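Local coordinates for syndapin (Drosophila melanogaster, PDB 3I2W), which probably takes part in endocytosis and the internalization of plasma membrane proteins, binding phospholipid membranes through the dimeric F-BAR domain described here, at residues G53-I56 with E57-P60; G63-E66 with A67-G71; L73-S76 with E77-D81; N261-Q264 with Q265-L268. All coordinates share one frame; numbering follows the deposited sequence.

Interaction 1 of 4, residues G53-I56 with E57-P60. With NA (sodium ion), chain G.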
loop_
_atom_site.group_PDB
_atom_site.type_symbol
_atom_site.label_atom_id
_atom_site.label_comp_id
_atom_site.label_asym_id
_atom_site.label_seq_id
_atom_site.Cartn_x
_atom_site.Cartn_y
_atom_site.Cartn_z
ATOM N N GLY B 53 15.219 -11.319 11.989
ATOM C CA GLY B 53 15.962 -12.507 11.583
ATOM C C GLY B 53 17.123 -12.600 12.523
ATOM O O GLY B 53 17.378 -13.638 13.132
ATOM N N GLU B 54 17.773 -11.472 12.685
ATOM C CA GLU B 54 18.855 -11.354 13.605
ATOM C C GLU B 54 18.483 -11.413 15.117
ATOM O O GLU B 54 19.193 -12.087 15.863
ATOM C CB GLU B 54 19.604 -10.089 13.302
ATOM C CG GLU B 54 20.753 -9.874 14.157
ATOM C CD GLU B 54 21.304 -8.535 13.849
ATOM O OE1 GLU B 54 20.932 -8.001 12.746
ATOM O OE2 GLU B 54 22.084 -8.018 14.707
ATOM N N LEU B 55 17.413 -10.741 15.561
ATOM C CA LEU B 55 17.004 -10.865 16.953
ATOM C C LEU B 55 16.682 -12.307 17.361
ATOM O O LEU B 55 17.037 -12.715 18.444
ATOM C CB LEU B 55 15.820 -9.971 17.300
ATOM C CG LEU B 55 16.032 -8.457 17.242
ATOM C CD1 LEU B 55 14.706 -7.792 17.600
ATOM C CD2 LEU B 55 17.186 -7.978 18.123
ATOM N N ILE B 56 16.044 -13.080 16.491
ATOM C CA ILE B 56 15.828 -14.484 16.766
ATOM C C ILE B 56 17.117 -15.307 16.885
ATOM O O ILE B 56 17.283 -16.180 17.774
ATOM C CB ILE B 56 14.986 -15.091 15.719
ATOM C CG1 ILE B 56 13.618 -14.380 15.723
ATOM C CG2 ILE B 56 14.876 -16.578 16.011
ATOM C CD1 ILE B 56 12.622 -14.841 14.701
ATOM N N GLU B 57 18.038 -14.988 15.987
ATOM C CA GLU B 57 19.281 -15.693 15.865
ATOM C C GLU B 57 20.018 -15.568 17.164
ATOM O O GLU B 57 20.348 -16.561 17.815
ATOM C CB GLU B 57 20.071 -15.028 14.770
ATOM C CG GLU B 57 21.374 -15.733 14.445
ATOM C CD GLU B 57 21.143 -17.172 14.042
ATOM O OE1 GLU B 57 20.132 -17.434 13.321
ATOM O OE2 GLU B 57 21.969 -18.030 14.460
ATOM N N LYS B 58 20.192 -14.320 17.555
ATOM C CA LYS B 58 20.994 -13.893 18.656
ATOM C C LYS B 58 20.269 -14.170 19.984
ATOM O O LYS B 58 20.923 -14.325 21.025
ATOM C CB LYS B 58 21.261 -12.414 18.420
ATOM C CG LYS B 58 21.957 -11.604 19.482
ATOM C CD LYS B 58 22.631 -10.301 18.898
ATOM C CE LYS B 58 21.626 -9.288 18.255
ATOM N NZ LYS B 58 20.452 -8.969 19.137
ATOM N N GLY B 59 18.940 -14.244 19.976
ATOM C CA GLY B 59 18.199 -14.585 21.192
ATOM C C GLY B 59 18.156 -16.072 21.566
ATOM O O GLY B 59 18.801 -16.912 20.911
ATOM N N PRO B 60 17.364 -16.418 22.608
ATOM C CA PRO B 60 17.319 -17.761 23.233
ATOM C C PRO B 60 16.529 -18.849 22.535
ATOM O O PRO B 60 16.596 -19.974 22.952
ATOM C CB PRO B 60 16.667 -17.517 24.602
ATOM C CG PRO B 60 16.338 -16.091 24.645
ATOM C CD PRO B 60 16.414 -15.517 23.262
HETATM NA NA NA G . 18.510 -18.486 18.704
HETATM O O HOH W 1 20.889 -18.802 19.574
#
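Gly53, Glu54 and Leu55 accept successive i to i+4 bonds from the backbone N of Glu57, Lys58 and Gly59, the last turn of the helix before Gly59 leaves helical geometry. The bond from Lys58 N to Glu54 O is the straightest, 3.0 Å long with an N-H...O angle of 167°. On the outer side, Lys58 lies across two side chains of the preceding turn. Its CE approaches Glu54 OE2 at 3.8 Å, and a fold at chi3 (62°) and chi4 (50°) brings NZ to 3.6 Å from Leu55 CD2. The opposite charges remain 4.8 Å apart between Glu54 OE2 and Lys58 NZ, so their attraction is probably a loose one, as suits long polar chains at an exposed helix end. Carbonyls at the C-terminal end of the helix, which have no following turn to serve, bind a sodium ion: Ile56 O and Glu57 O at 2.8 Å, and Gly59 O, just past the helix, at 2.7 Å. Glu61 O, Glu66 and a water complete the site. Ile56 is buried against Trp69 of helix 63-105, while Glu57 touches Lys70 there, so helix 11-58 ends packed on the helix that follows.

Interaction 2 of 4, residues G63-E66 with A67-G71. With NA (sodium ion), chain G.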
loop_
_atom_site.group_PDB
_atom_site.type_symbol
_atom_site.label_atom_id
_atom_site.label_comp_id
_atom_site.label_asym_id
_atom_site.label_seq_id
_atom_site.Cartn_x
_atom_site.Cartn_y
_atom_site.Cartn_z
ATOM N N GLY B 63 16.465 -24.741 18.015
ATOM C CA GLY B 63 15.871 -25.959 17.467
ATOM C C GLY B 63 14.853 -25.726 16.407
ATOM O O GLY B 63 14.862 -24.720 15.752
ATOM N N THR B 64 13.970 -26.679 16.216
ATOM C CA THR B 64 13.004 -26.591 15.158
ATOM C C THR B 64 11.976 -25.531 15.543
ATOM O O THR B 64 11.225 -25.069 14.747
ATOM C CB THR B 64 12.300 -27.908 15.028
ATOM O OG1 THR B 64 11.587 -28.156 16.236
ATOM C CG2 THR B 64 13.282 -29.001 14.814
ATOM N N THR B 65 11.941 -25.145 16.787
ATOM C CA THR B 65 11.032 -24.124 17.178
ATOM C C THR B 65 11.581 -22.804 16.651
ATOM O O THR B 65 10.867 -21.993 16.051
ATOM C CB THR B 65 10.898 -24.131 18.690
ATOM O OG1 THR B 65 10.224 -25.331 19.082
ATOM C CG2 THR B 65 10.089 -22.945 19.171
ATOM N N GLU B 66 12.860 -22.598 16.857
ATOM C CA GLU B 66 13.515 -21.486 16.213
ATOM C C GLU B 66 13.153 -21.465 14.747
ATOM O O GLU B 66 12.704 -20.454 14.234
ATOM C CB GLU B 66 15.041 -21.574 16.348
ATOM C CG GLU B 66 15.718 -20.222 16.315
ATOM C CD GLU B 66 17.206 -20.335 16.289
ATOM O OE1 GLU B 66 17.702 -21.483 16.208
ATOM O OE2 GLU B 66 17.895 -19.299 16.392
ATOM N N ALA B 67 13.348 -22.594 14.076
ATOM C CA ALA B 67 13.109 -22.691 12.642
ATOM C C ALA B 67 11.682 -22.345 12.325
ATOM O O ALA B 67 11.471 -21.645 11.383
ATOM C CB ALA B 67 13.475 -24.055 12.114
ATOM N N ALA B 68 10.702 -22.805 13.102
ATOM C CA ALA B 68 9.327 -22.318 12.925
ATOM C C ALA B 68 9.153 -20.803 12.993
ATOM O O ALA B 68 8.460 -20.264 12.131
ATOM C CB ALA B 68 8.357 -22.989 13.848
ATOM N N TRP B 69 9.769 -20.129 13.985
ATOM C CA TRP B 69 9.646 -18.686 14.100
ATOM C C TRP B 69 10.146 -18.137 12.792
ATOM O O TRP B 69 9.573 -17.197 12.265
ATOM C CB TRP B 69 10.559 -18.055 15.147
ATOM C CG TRP B 69 10.211 -18.028 16.606
ATOM C CD1 TRP B 69 10.029 -19.106 17.443
ATOM C CD2 TRP B 69 10.130 -16.873 17.434
ATOM N NE1 TRP B 69 9.775 -18.677 18.733
ATOM C CE2 TRP B 69 9.856 -17.310 18.752
ATOM C CE3 TRP B 69 10.254 -15.503 17.196
ATOM C CZ2 TRP B 69 9.715 -16.421 19.812
ATOM C CZ3 TRP B 69 10.100 -14.633 18.238
ATOM C CH2 TRP B 69 9.846 -15.082 19.528
ATOM N N LYS B 70 11.227 -18.703 12.261
ATOM C CA LYS B 70 11.848 -18.147 11.046
ATOM C C LYS B 70 10.944 -18.255 9.819
ATOM O O LYS B 70 10.949 -17.385 8.953
ATOM C CB LYS B 70 13.148 -18.821 10.718
ATOM C CG LYS B 70 14.157 -18.750 11.763
ATOM C CD LYS B 70 15.014 -17.569 11.613
ATOM C CE LYS B 70 16.457 -17.929 11.984
ATOM N NZ LYS B 70 16.944 -19.140 11.240
ATOM N N GLY B 71 10.181 -19.323 9.739
ATOM C CA GLY B 71 9.109 -19.384 8.764
ATOM C C GLY B 71 8.366 -18.081 8.481
ATOM O O GLY B 71 8.040 -17.787 7.334
HETATM NA NA NA G . 18.510 -18.486 18.704
HETATM O O HOH W 1 20.889 -18.802 19.574
#
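Lys70 N bonds to Glu66 O one turn back, 3.0 Å, and Lys70 CG lies over the same oxygen. Traced outward, Glu66 begins with CB, which leaves the backbone beside the peptide to Ala67. CG stands anti to the backbone N (chi1 -152°), and the extended chain beyond it carries the carboxylate off the helix, with CG 4.1 Å from the sodium ion. CD is closer still, and OE2 binds the metal at 2.5 Å while OE1 stays 4.0 Å from it, so the carboxylate grips the ion with one oxygen. Glutamate suits the place because its length spans the gap to the ion and its charge can offset that of the metal. Lys70 NZ, 5.2 Å from Glu66 OE2 and not in contact with it, may add a weak attraction. Round the helix, Trp69 presents the edge of its indole to Thr65 O, with CD1 3.3 Å away, and its buried ring packs on Ile56 and on Leu27 of the second subunit. Glu66 thus closes a metal site formed otherwise by water and the carbonyls of Ile56, Glu57, Gly59 and Glu61, a sodium-bound connection between successive helices of the F-BAR helical bundle.

Interaction 3 of 4, residues L73-S76 with E77-D81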
loop_
_atom_site.group_PDB
_atom_site.type_symbol
_atom_site.label_atom_id
_atom_site.label_comp_id
_atom_site.label_asym_id
_atom_site.label_seq_id
_atom_site.Cartn_x
_atom_site.Cartn_y
_atom_site.Cartn_z
ATOM N N LEU B 73 9.464 -15.062 8.726
ATOM C CA LEU B 73 10.350 -14.130 8.033
ATOM C C LEU B 73 10.502 -14.523 6.563
ATOM O O LEU B 73 10.586 -13.679 5.679
ATOM C CB LEU B 73 11.726 -14.068 8.721
ATOM C CG LEU B 73 11.835 -13.946 10.270
ATOM C CD1 LEU B 73 13.257 -13.751 10.638
ATOM C CD2 LEU B 73 11.053 -12.817 10.940
ATOM N N THR B 74 10.554 -15.813 6.303
ATOM C CA THR B 74 10.527 -16.296 4.948
ATOM C C THR B 74 9.215 -15.896 4.238
ATOM O O THR B 74 9.279 -15.426 3.137
ATOM C CB THR B 74 10.796 -17.799 4.946
ATOM O OG1 THR B 74 12.209 -17.972 4.972
ATOM C CG2 THR B 74 10.253 -18.483 3.726
ATOM N N GLU B 75 8.058 -16.069 4.897
ATOM C CA GLU B 75 6.740 -15.621 4.409
ATOM C C GLU B 75 6.759 -14.184 3.916
ATOM O O GLU B 75 6.367 -13.887 2.793
ATOM C CB GLU B 75 5.710 -15.662 5.505
ATOM C CG GLU B 75 4.357 -15.396 4.996
ATOM C CD GLU B 75 3.753 -14.000 5.311
ATOM O OE1 GLU B 75 4.327 -13.165 6.065
ATOM O OE2 GLU B 75 2.617 -13.788 4.781
ATOM N N SER B 76 7.219 -13.293 4.764
ATOM C CA SER B 76 7.184 -11.922 4.444
ATOM C C SER B 76 8.182 -11.647 3.314
ATOM O O SER B 76 8.153 -10.587 2.690
ATOM C CB SER B 76 7.554 -11.141 5.690
ATOM O OG SER B 76 8.931 -11.341 5.994
ATOM N N GLU B 77 9.101 -12.566 3.062
ATOM C CA GLU B 77 10.060 -12.265 2.037
ATOM C C GLU B 77 9.456 -12.546 0.672
ATOM O O GLU B 77 9.574 -11.766 -0.270
ATOM C CB GLU B 77 11.417 -12.930 2.308
ATOM C CG GLU B 77 12.309 -11.899 3.023
ATOM C CD GLU B 77 13.706 -12.359 3.478
ATOM O OE1 GLU B 77 14.394 -11.495 4.124
ATOM O OE2 GLU B 77 14.130 -13.536 3.220
ATOM N N ARG B 78 8.748 -13.651 0.618
ATOM C CA ARG B 78 8.067 -14.081 -0.541
ATOM C C ARG B 78 6.936 -13.094 -0.834
ATOM O O ARG B 78 6.604 -12.855 -1.988
ATOM C CB ARG B 78 7.493 -15.476 -0.292
ATOM C CG ARG B 78 8.488 -16.635 -0.110
ATOM C CD ARG B 78 8.862 -17.366 -1.423
ATOM N NE ARG B 78 9.806 -18.461 -1.129
ATOM C CZ ARG B 78 11.028 -18.314 -0.587
ATOM N NH1 ARG B 78 11.505 -17.102 -0.275
ATOM N NH2 ARG B 78 11.769 -19.391 -0.366
ATOM N N ILE B 79 6.357 -12.498 0.206
ATOM C CA ILE B 79 5.260 -11.590 -0.021
ATOM C C ILE B 79 5.825 -10.332 -0.658
ATOM O O ILE B 79 5.235 -9.787 -1.639
ATOM C CB ILE B 79 4.483 -11.236 1.242
ATOM C CG1 ILE B 79 3.568 -12.378 1.639
ATOM C CG2 ILE B 79 3.614 -10.022 0.963
ATOM C CD1 ILE B 79 2.534 -12.601 0.620
ATOM N N SER B 80 6.961 -9.888 -0.117
ATOM C CA SER B 80 7.585 -8.708 -0.593
ATOM C C SER B 80 7.948 -8.870 -2.066
ATOM O O SER B 80 7.860 -7.931 -2.831
ATOM C CB SER B 80 8.833 -8.361 0.226
ATOM O OG SER B 80 9.925 -9.164 -0.173
ATOM N N ASP B 81 8.362 -10.044 -2.487
ATOM C CA ASP B 81 8.646 -10.191 -3.884
ATOM C C ASP B 81 7.392 -10.003 -4.738
ATOM O O ASP B 81 7.380 -9.250 -5.762
ATOM C CB ASP B 81 9.171 -11.559 -4.151
ATOM C CG ASP B 81 10.514 -11.794 -3.533
ATOM O OD1 ASP B 81 11.226 -10.796 -3.193
ATOM O OD2 ASP B 81 10.833 -13.010 -3.375
#
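The guanidinium of Arg78 has the methyl CG2 of Thr74 over one face, 4.3 Å above the plane and displaced toward the rim, while Arg78 NE has a long, weak ion pair with Glu254. A bend at chi2 (-91°) turns the arginine so that this face lies beside the threonine methyl, a fitting partner since it can lie against the face of a flat cation. The Glu75 side chain crosses that of Ile79 obliquely, its carboxylate OE2 3.6 Å from Ile79 CG1. Its charge is buried yet well provided for: OE2 is hydrogen-bonded to Tyr252 of helix 247-260, and OE1 forms a salt bridge with Arg34 of the second subunit. Ile79 supplies the apolar part of the same surface, packing on Tyr252 and on Leu242 of the second subunit. One face of this stretch of helix 63-105 is therefore buried in the F-BAR dimer, whose elongated bundle is built from long helices of both subunits, and polar and apolar groups share one interface. Two buried serines turn their hydroxyls back on their own helix. Ser76 OG donates to Leu73 O at 2.9 Å and Ser80 OG to Glu77 O at 2.6 Å, so these short side chains need little room where helix 11-58 lies close. Ser80 OG also bonds to Arg46, and Glu77 OE1 reaches Ser49, both on that helix. Thr74 O takes two backbone donors, Arg78 N at 3.1 Å and Glu77 N at 2.9 Å, the latter from above the carbonyl plane.

Interaction 4 of 4, residues N261-Q264 with Q265-L268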
loop_
_atom_site.group_PDB
_atom_site.type_symbol
_atom_site.label_atom_id
_atom_site.label_comp_id
_atom_site.label_asym_id
_atom_site.label_seq_id
_atom_site.Cartn_x
_atom_site.Cartn_y
_atom_site.Cartn_z
ATOM N N ASN B 261 6.972 -28.791 11.219
ATOM C CA ASN B 261 8.186 -29.366 11.633
ATOM C C ASN B 261 8.582 -28.949 13.030
ATOM O O ASN B 261 9.588 -29.413 13.533
ATOM C CB ASN B 261 9.274 -28.821 10.725
ATOM C CG ASN B 261 9.211 -29.365 9.343
ATOM O OD1 ASN B 261 8.936 -30.536 9.114
ATOM N ND2 ASN B 261 9.482 -28.513 8.393
ATOM N N ALA B 262 7.888 -28.020 13.657
ATOM C CA ALA B 262 8.316 -27.663 15.000
ATOM C C ALA B 262 8.068 -28.901 15.821
ATOM O O ALA B 262 6.911 -29.326 15.944
ATOM C CB ALA B 262 7.526 -26.492 15.543
ATOM N N ASP B 263 9.151 -29.487 16.335
ATOM C CA ASP B 263 9.091 -30.719 17.139
ATOM C C ASP B 263 9.694 -30.596 18.542
ATOM O O ASP B 263 10.937 -30.544 18.759
ATOM C CB ASP B 263 9.797 -31.825 16.403
ATOM C CG ASP B 263 9.706 -33.160 17.111
ATOM O OD1 ASP B 263 8.917 -33.338 18.068
ATOM O OD2 ASP B 263 10.438 -34.059 16.680
ATOM N N GLN B 264 8.802 -30.589 19.513
ATOM C CA GLN B 264 9.241 -30.395 20.872
ATOM C C GLN B 264 10.214 -31.507 21.355
ATOM O O GLN B 264 11.202 -31.246 22.025
ATOM C CB GLN B 264 8.026 -30.124 21.783
ATOM C CG GLN B 264 6.989 -31.201 21.788
ATOM C CD GLN B 264 7.499 -32.462 22.489
ATOM O OE1 GLN B 264 8.450 -32.389 23.276
ATOM N NE2 GLN B 264 6.881 -33.605 22.214
ATOM N N GLN B 265 9.984 -32.741 20.959
ATOM C CA GLN B 265 10.862 -33.780 21.385
ATOM C C GLN B 265 12.240 -33.637 20.772
ATOM O O GLN B 265 13.220 -33.615 21.500
ATOM C CB GLN B 265 10.267 -35.088 21.023
ATOM C CG GLN B 265 11.107 -36.255 21.385
ATOM C CD GLN B 265 10.263 -37.498 21.298
ATOM O OE1 GLN B 265 9.116 -37.536 21.823
ATOM N NE2 GLN B 265 10.781 -38.509 20.616
ATOM N N LYS B 266 12.342 -33.537 19.453
ATOM C CA LYS B 266 13.617 -33.186 18.883
ATOM C C LYS B 266 14.234 -32.024 19.693
ATOM O O LYS B 266 15.353 -32.094 20.142
ATOM C CB LYS B 266 13.482 -32.788 17.406
ATOM C CG LYS B 266 14.151 -33.696 16.404
ATOM C CD LYS B 266 14.955 -32.866 15.346
ATOM C CE LYS B 266 15.522 -33.672 14.073
ATOM N NZ LYS B 266 16.191 -35.036 14.311
ATOM N N ASP B 267 13.498 -30.951 19.906
ATOM C CA ASP B 267 14.116 -29.813 20.576
ATOM C C ASP B 267 14.554 -30.083 21.996
ATOM O O ASP B 267 15.698 -29.750 22.379
ATOM C CB ASP B 267 13.244 -28.563 20.492
ATOM C CG ASP B 267 13.158 -28.038 19.081
ATOM O OD1 ASP B 267 13.941 -28.521 18.182
ATOM O OD2 ASP B 267 12.284 -27.174 18.871
ATOM N N LEU B 268 13.675 -30.709 22.761
ATOM C CA LEU B 268 14.032 -31.021 24.108
ATOM C C LEU B 268 15.172 -31.999 24.206
ATOM O O LEU B 268 16.000 -31.853 25.090
ATOM C CB LEU B 268 12.840 -31.541 24.900
ATOM C CG LEU B 268 11.773 -30.525 25.258
ATOM C CD1 LEU B 268 10.751 -31.302 25.926
ATOM C CD2 LEU B 268 12.305 -29.489 26.199
#
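Asp263 meets Gln265 and Lys266 at the start of helix 264-275, just after Ala262, whose O is hydrogen-bonded to Lys230 of the second subunit. With CG anti to its own N (chi1 -176°), the aspartate holds its carboxylate over the first turn. OD1 accepts a weak bond from Gln265 N at 3.1 Å, and OD2 a long, weak one from Lys266 N at 3.4 Å. Neither amide has a preceding turn to bond to, which is why a short acidic side chain suits this place; its negative charge probably also interacts favourably with the positive end of the helix dipole. Asp263 O starts the regular pattern, receiving Asp267 N at 2.8 Å. Gln264 follows, the first helical residue, and its chain curls back over the peptide that joins it to Gln265. Its O accepts Leu268 N with an N-H...O angle of 171°, and its OE1 lies 3.7 Å from Leu268 CD1. Leu268 packs on Gln219 of the second subunit, while Asp267 turns its carboxylate to Thr64 N and Thr65 OG1 of helix 63-105. Asp263 occupies the N-cap position, its capping bonds weak, and begins the short helix that packs beside the sodium-binding end of the F-BAR bundle.

All four contacts lie on the same side of the chain's centre, within the F-BAR domain. Interactions 2 and 3 share helix 63-105, but interaction 3 is buried, with Glu75 salt-bridged to the second subunit, whereas interaction 1 is a surface contact and interactions 2 and 4 are partly buried. A sodium ion and one water join interactions 1 and 2, whose centres are about 11 Å apart; the end of one helix supplies carbonyls and the next a carboxylate. Interaction 4 meets interaction 2 through hydrogen bonds of Asp267 to Thr64 and Thr65. Interactions 1 and 3 touch apolarly, Gly53 and Ile56 against Leu73, while interactions 3 and 4 stay about 11 Å apart at their nearest atoms.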